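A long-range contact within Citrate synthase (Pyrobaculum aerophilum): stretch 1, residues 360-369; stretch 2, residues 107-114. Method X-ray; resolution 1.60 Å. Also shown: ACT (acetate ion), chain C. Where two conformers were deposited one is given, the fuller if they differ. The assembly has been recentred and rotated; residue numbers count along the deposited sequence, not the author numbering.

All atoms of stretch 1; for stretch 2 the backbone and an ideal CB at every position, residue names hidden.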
# COMPACT_ATOMS: atom_id res chain seq x y z
N TYR A 360 -14.87 18.09 -7.76
CA TYR A 360 -14.88 16.67 -8.05
C TYR A 360 -13.68 15.93 -7.47
O TYR A 360 -13.82 14.78 -7.00
CB TYR A 360 -14.82 16.43 -9.56
CG TYR A 360 -16.05 16.86 -10.31
CD1 TYR A 360 -17.29 16.30 -10.01
CD2 TYR A 360 -15.95 17.67 -11.43
CE1 TYR A 360 -18.41 16.62 -10.76
CE2 TYR A 360 -17.07 17.99 -12.18
CZ TYR A 360 -18.29 17.46 -11.85
OH TYR A 360 -19.42 17.79 -12.58
N GLU A 361 -12.51 16.54 -7.56
CA GLU A 361 -11.28 15.89 -7.11
C GLU A 361 -11.25 15.65 -5.60
O GLU A 361 -10.39 14.92 -5.12
CB GLU A 361 -10.05 16.67 -7.57
CG GLU A 361 -9.92 18.10 -7.06
CD GLU A 361 -10.63 19.17 -7.92
OE1 GLU A 361 -11.47 18.85 -8.79
OE2 GLU A 361 -10.30 20.36 -7.71
N TYR A 362 -12.20 16.25 -4.88
CA TYR A 362 -12.30 16.03 -3.42
C TYR A 362 -13.33 14.95 -3.06
O TYR A 362 -13.47 14.59 -1.90
CB TYR A 362 -12.53 17.32 -2.65
CG TYR A 362 -11.31 18.20 -2.67
CD1 TYR A 362 -10.28 18.03 -1.73
CD2 TYR A 362 -11.07 19.06 -3.73
CE1 TYR A 362 -9.13 18.75 -1.80
CE2 TYR A 362 -9.90 19.77 -3.82
CZ TYR A 362 -8.91 19.60 -2.87
OH TYR A 362 -7.73 20.30 -2.97
N PHE A 363 -14.03 14.41 -4.05
CA PHE A 363 -15.03 13.37 -3.79
C PHE A 363 -14.38 12.14 -3.17
O PHE A 363 -14.85 11.61 -2.15
CB PHE A 363 -15.76 12.95 -5.08
CG PHE A 363 -16.82 13.93 -5.54
CD1 PHE A 363 -16.77 15.28 -5.21
CD2 PHE A 363 -17.79 13.51 -6.46
CE1 PHE A 363 -17.73 16.17 -5.69
CE2 PHE A 363 -18.74 14.40 -6.93
CZ PHE A 363 -18.71 15.72 -6.54
N THR A 364 -13.31 11.65 -3.80
CA THR A 364 -12.64 10.45 -3.28
C THR A 364 -11.95 10.72 -1.94
O THR A 364 -12.05 9.90 -1.04
CB THR A 364 -11.74 9.81 -4.32
OG1 THR A 364 -12.56 9.46 -5.46
CG2 THR A 364 -11.10 8.54 -3.75
N PRO A 365 -11.30 11.89 -1.78
CA PRO A 365 -10.81 12.24 -0.45
C PRO A 365 -11.89 12.17 0.64
O PRO A 365 -11.63 11.70 1.74
CB PRO A 365 -10.27 13.65 -0.65
CG PRO A 365 -9.70 13.59 -2.03
CD PRO A 365 -10.68 12.75 -2.82
N ILE A 366 -13.11 12.62 0.34
CA ILE A 366 -14.19 12.52 1.33
C ILE A 366 -14.56 11.05 1.60
O ILE A 366 -14.85 10.67 2.73
CB ILE A 366 -15.40 13.35 0.92
CG1 ILE A 366 -14.98 14.83 0.93
CG2 ILE A 366 -16.59 13.15 1.88
CD1 ILE A 366 -15.96 15.77 0.25
N PHE A 367 -14.52 10.21 0.57
CA PHE A 367 -14.71 8.78 0.79
C PHE A 367 -13.65 8.26 1.80
O PHE A 367 -13.96 7.49 2.70
CB PHE A 367 -14.59 8.02 -0.54
CG PHE A 367 -14.80 6.54 -0.41
CD1 PHE A 367 -16.05 5.98 -0.59
CD2 PHE A 367 -13.73 5.71 -0.11
CE1 PHE A 367 -16.22 4.60 -0.49
CE2 PHE A 367 -13.90 4.34 -0.03
CZ PHE A 367 -15.14 3.79 -0.25
N ALA A 368 -12.39 8.67 1.63
CA ALA A 368 -11.31 8.32 2.57
C ALA A 368 -11.64 8.81 3.99
O ALA A 368 -11.34 8.12 4.98
CB ALA A 368 -9.97 8.94 2.10
N MET A 369 -12.19 10.01 4.11
CA MET A 369 -12.60 10.53 5.43
C MET A 369 -13.61 9.61 6.09
O MET A 369 -13.62 9.48 7.31
CB MET A 369 -13.21 11.93 5.29
CG MET A 369 -12.17 12.98 5.04
SD MET A 369 -12.90 14.47 4.34
CE MET A 369 -14.40 14.62 5.30
N UNK A 107 -0.90 19.88 -6.36
CA UNK A 107 -1.01 18.51 -6.81
C UNK A 107 -2.40 17.98 -6.53
O UNK A 107 -3.18 18.59 -5.78
CB UNK A 107 0.05 17.63 -6.14
N UNK A 108 -2.71 16.82 -7.09
CA UNK A 108 -4.00 16.19 -6.87
C UNK A 108 -4.12 15.86 -5.39
O UNK A 108 -3.14 15.42 -4.76
CB UNK A 108 -4.16 14.94 -7.73
N UNK A 109 -5.31 16.08 -4.81
CA UNK A 109 -5.44 15.86 -3.38
C UNK A 109 -5.07 14.48 -2.88
O UNK A 109 -4.64 14.36 -1.74
CB UNK A 109 -6.88 16.15 -2.97
N UNK A 110 -5.29 13.43 -3.67
CA UNK A 110 -4.98 12.08 -3.18
C UNK A 110 -3.49 11.88 -2.93
O UNK A 110 -3.12 11.17 -2.00
CB UNK A 110 -5.47 11.03 -4.18
N UNK A 111 -2.64 12.56 -3.69
CA UNK A 111 -1.19 12.49 -3.43
C UNK A 111 -0.90 13.18 -2.10
O UNK A 111 -0.08 12.73 -1.30
CB UNK A 111 -0.39 13.14 -4.56
N UNK A 112 -1.56 14.32 -1.88
CA UNK A 112 -1.40 15.07 -0.64
C UNK A 112 -1.85 14.24 0.54
O UNK A 112 -1.21 14.27 1.59
CB UNK A 112 -2.18 16.38 -0.69
N UNK A 113 -2.97 13.52 0.39
CA UNK A 113 -3.45 12.66 1.47
C UNK A 113 -2.41 11.60 1.79
O UNK A 113 -2.11 11.36 2.95
CB UNK A 113 -4.78 12.01 1.10
N UNK A 114 -1.92 10.91 0.76
CA UNK A 114 -0.93 9.85 0.97
C UNK A 114 0.27 10.39 1.73
O UNK A 114 0.68 9.82 2.74
CB UNK A 114 -0.48 9.25 -0.37
C ACT C . -16.13 20.73 -10.08
O ACT C . -15.04 20.27 -9.65
OXT ACT C . -16.06 21.44 -11.11
CH3 ACT C . -17.44 20.44 -9.42

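Position 107 lies before the helix of stretch 2. Its ideal CB has nothing of stretch 1 within 5.5 Å, so the contact sets no preference. The residue is Ala 107.

Position 108 has phi/psi of -63/139 and comes right before the helix. Asp, Asn, Ser and Thr are common at such a place, because a side-chain acceptor can take up a free backbone NH of the first turn. CA-to-CB points sideways, and a long side chain could still reach Glu 361. The residue is His 108. Its ND1 accepts a hydrogen bond from the N of residue 110 at 3.0 Å and caps the helix. Its NE2 lies 4.0 Å from Glu 361 CB.

Position 109 faces stretch 1 most directly. Its ideal CB is 3.6 Å from Tyr 362 CE1, 3.9 Å from Pro 365 CG and 4.3 Å from Glu 361 O. A compact apolar group suits this place: Ala, Val or Pro. The phi of -57 and the first-turn position both permit proline, which has no NH to offer. The residue is Pro 109. Its CG sits over one face of the Tyr 362 ring, 3.9 Å from the ring centroid, in a CH-pi contact. The same CG is 3.2 Å from Glu 361 O. Pro 109 CB packs 4.0 Å from Pro 365 CG.

Position 110 points CA-to-CB sideways, with its ideal CB 5.4 Å from Pro 365 CG. A short side chain would touch little, whereas Leu, Met or Ile could extend to Thr 364 and Pro 365. The residue is Met 110, with all three chi angles in m. Its SD lies 3.8 Å from Pro 365 CG, and its CE 3.8 Å from Thr 364 CG2.

Positions 111 and 112 have ideal CB atoms out of reach of stretch 1, which places no demand on them. They are Phe 111 and Ala 112.

Position 113 is one helical turn after Pro 109 and points toward stretch 1, but its ideal CB has nothing within 5.5 Å. Stretch 1 offers Pro 365 and Ala 368, with no side-chain polar group on either. A branched or long apolar side chain fits: Leu, Ile or Met. The residue is Leu 113. Its CD2 reaches both partners, 4.1 Å from Pro 365 CB and 4.0 Å from Ala 368 CB.

Position 114 is again out of reach. The residue is Glu 114.

Stretch 2 107-114: AHPMFALE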
# COMPACT_ATOMS: atom_id res chain seq x y z
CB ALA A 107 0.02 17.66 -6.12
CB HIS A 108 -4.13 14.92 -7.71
CG HIS A 108 -5.48 14.30 -7.63
ND1 HIS A 108 -5.88 13.48 -6.59
CD2 HIS A 108 -6.55 14.37 -8.47
CE1 HIS A 108 -7.12 13.08 -6.78
NE2 HIS A 108 -7.55 13.61 -7.92
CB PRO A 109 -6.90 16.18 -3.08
CG PRO A 109 -7.57 16.35 -4.37
CD PRO A 109 -6.54 16.61 -5.41
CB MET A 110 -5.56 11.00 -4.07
CG MET A 110 -7.08 10.95 -4.01
SD MET A 110 -7.72 10.42 -2.41
CE MET A 110 -7.51 8.65 -2.53
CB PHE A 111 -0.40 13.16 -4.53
CG PHE A 111 -0.29 12.34 -5.78
CD1 PHE A 111 0.49 11.19 -5.80
CD2 PHE A 111 -0.86 12.78 -6.96
CE1 PHE A 111 0.65 10.46 -6.96
CE2 PHE A 111 -0.71 12.04 -8.11
CZ PHE A 111 0.04 10.88 -8.11
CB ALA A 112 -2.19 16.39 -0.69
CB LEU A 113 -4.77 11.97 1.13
CG LEU A 113 -6.02 12.69 1.63
CD1 LEU A 113 -6.17 14.06 0.97
CD2 LEU A 113 -7.23 11.82 1.36
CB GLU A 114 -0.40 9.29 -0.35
CG GLU A 114 -1.35 8.47 -1.16
CD GLU A 114 -0.69 7.93 -2.42
OE1 GLU A 114 0.42 7.36 -2.32
OE2 GLU A 114 -1.27 8.12 -3.51
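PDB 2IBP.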